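Local coordinates for protein kinase (Staphylococcus aureus subsp. aureus Mu50, PDB 3PY9) that is a membrane serine/threonine kinase whose extracellular PASTA region probably senses muropeptides, at residues E172-D177 against D241-G246. Numbering follows the deposited sequence.
Sequences EEYSDD and DKDNDG
Tyr-174 reaches across to Asp-243 with a single hydroxyl, and the two residues make up the whole of this small contact, which buries 88 Å² in all. From CB, the tyrosine side chain heads for the 241-246 segment; CG lies anti to the carbonyl carbon (chi1 -69°), which points the ring toward Asp-243 from just beyond the end of strand 167-173. Lys-205 makes a cation-pi interaction with the ring. Farther along, Tyr-174 CE2 and CZ both approach Asp-243 OD1, CZ to 3.2 Å. At the tip, the hydroxyl faces both oxygens of the carboxylate: Tyr-174 OH lies 2.8 Å from Asp-243 OD2 and a modelled 2.5 Å from OD1, short enough to be doubtful in detail, and its one proton could serve either. Asp-243 CG lies in the ring plane at its edge, while the carboxylate plane is turned 89° from the ring. The contact joins the third PASTA domain to the C-terminal PASTA-like domain, where the chain reverses after strand 233-241 through a type I turn from Asp-241 to Asn-244. Asp-243, in the third position of that turn, also gathers positive charge: OD1 forms a salt bridge with Lys-205 and OD2 one with Lys-208, the two lysines following strand 198-204. Lys-242 NZ adds a long salt bridge to Asp-243 OD2 at 3.3 Å, and this cluster of lysines would be expected to favour the ionised carboxylate.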
# COMPACT_ATOMS: atom_id res chain seq x y z
N GLU A 172 -0.26 30.92 2.16
CA GLU A 172 -0.84 32.20 1.75
C GLU A 172 0.23 33.19 1.34
O GLU A 172 1.33 33.18 1.89
CB GLU A 172 -1.73 32.77 2.85
CG GLU A 172 -2.98 31.92 3.13
CD GLU A 172 -4.02 32.64 3.99
OE1 GLU A 172 -3.64 33.26 5.01
OE2 GLU A 172 -5.22 32.57 3.63
N GLU A 173 -0.08 34.03 0.36
CA GLU A 173 0.81 35.11 -0.07
C GLU A 173 0.04 36.37 -0.46
O GLU A 173 -1.12 36.30 -0.86
CB GLU A 173 1.69 34.67 -1.23
CG GLU A 173 2.89 33.82 -0.83
CD GLU A 173 3.59 33.21 -2.03
OE1 GLU A 173 3.22 33.52 -3.18
OE2 GLU A 173 4.53 32.41 -1.81
N TYR A 174 0.71 37.51 -0.34
CA TYR A 174 0.13 38.78 -0.78
C TYR A 174 0.07 38.86 -2.30
O TYR A 174 0.95 38.36 -3.00
CB TYR A 174 0.94 39.96 -0.23
CG TYR A 174 0.82 40.14 1.26
CD1 TYR A 174 -0.40 40.46 1.84
CD2 TYR A 174 1.93 39.98 2.09
CE1 TYR A 174 -0.52 40.63 3.21
CE2 TYR A 174 1.82 40.14 3.46
CZ TYR A 174 0.59 40.46 4.01
OH TYR A 174 0.45 40.63 5.36
N SER A 175 -1.00 39.49 -2.79
CA SER A 175 -1.19 39.69 -4.21
C SER A 175 -1.92 40.98 -4.45
O SER A 175 -2.84 41.34 -3.70
CB SER A 175 -1.98 38.54 -4.84
OG SER A 175 -2.36 38.85 -6.16
N ASP A 176 -1.52 41.67 -5.52
CA ASP A 176 -2.16 42.90 -5.93
C ASP A 176 -3.25 42.63 -6.97
O ASP A 176 -4.23 43.37 -7.05
CB ASP A 176 -1.10 43.89 -6.45
CG ASP A 176 -0.12 44.32 -5.35
OD1 ASP A 176 -0.58 44.78 -4.28
OD2 ASP A 176 1.11 44.19 -5.56
N ASP A 177 -3.08 41.55 -7.74
CA ASP A 177 -4.03 41.23 -8.81
C ASP A 177 -4.97 40.03 -8.57
O ASP A 177 -5.79 39.70 -9.44
CB ASP A 177 -3.32 41.11 -10.18
CG ASP A 177 -1.97 40.38 -10.11
OD1 ASP A 177 -1.06 40.84 -9.39
OD2 ASP A 177 -1.80 39.37 -10.83
N ASP A 241 5.91 36.36 13.60
CA ASP A 241 5.27 37.68 13.74
C ASP A 241 4.07 37.83 12.79
O ASP A 241 3.48 36.82 12.40
CB ASP A 241 6.29 38.82 13.54
CG ASP A 241 6.85 38.88 12.12
OD1 ASP A 241 6.78 37.85 11.41
OD2 ASP A 241 7.36 39.95 11.72
N LYS A 242 3.72 39.06 12.41
CA LYS A 242 2.53 39.29 11.56
C LYS A 242 2.49 38.42 10.30
O LYS A 242 1.47 37.80 9.99
CB LYS A 242 2.34 40.78 11.23
CG LYS A 242 2.99 41.29 9.92
CD LYS A 242 4.51 41.53 10.04
CE LYS A 242 5.19 41.82 8.69
NZ LYS A 242 4.71 43.08 8.06
N ASP A 243 3.62 38.33 9.60
CA ASP A 243 3.69 37.71 8.28
C ASP A 243 4.66 36.53 8.21
O ASP A 243 5.06 36.09 7.13
CB ASP A 243 4.04 38.76 7.22
CG ASP A 243 2.83 39.53 6.75
OD1 ASP A 243 1.77 38.90 6.54
OD2 ASP A 243 2.91 40.77 6.60
N ASN A 244 5.02 36.00 9.37
CA ASN A 244 6.03 34.97 9.44
C ASN A 244 5.66 33.96 10.51
O ASN A 244 5.31 34.33 11.64
CB ASN A 244 7.41 35.58 9.68
CG ASN A 244 8.52 34.80 9.01
OD1 ASN A 244 8.63 33.57 9.18
ND2 ASN A 244 9.36 35.49 8.26
N ASP A 245 5.71 32.69 10.13
CA ASP A 245 5.16 31.61 10.94
C ASP A 245 6.27 30.81 11.62
O ASP A 245 6.03 29.72 12.14
CB ASP A 245 4.26 30.72 10.06
CG ASP A 245 3.46 31.51 9.00
OD1 ASP A 245 2.57 32.33 9.36
OD2 ASP A 245 3.71 31.31 7.79
N GLY A 246 7.49 31.36 11.62
CA GLY A 246 8.67 30.72 12.22
C GLY A 246 9.05 29.43 11.53
O GLY A 246 9.71 28.57 12.13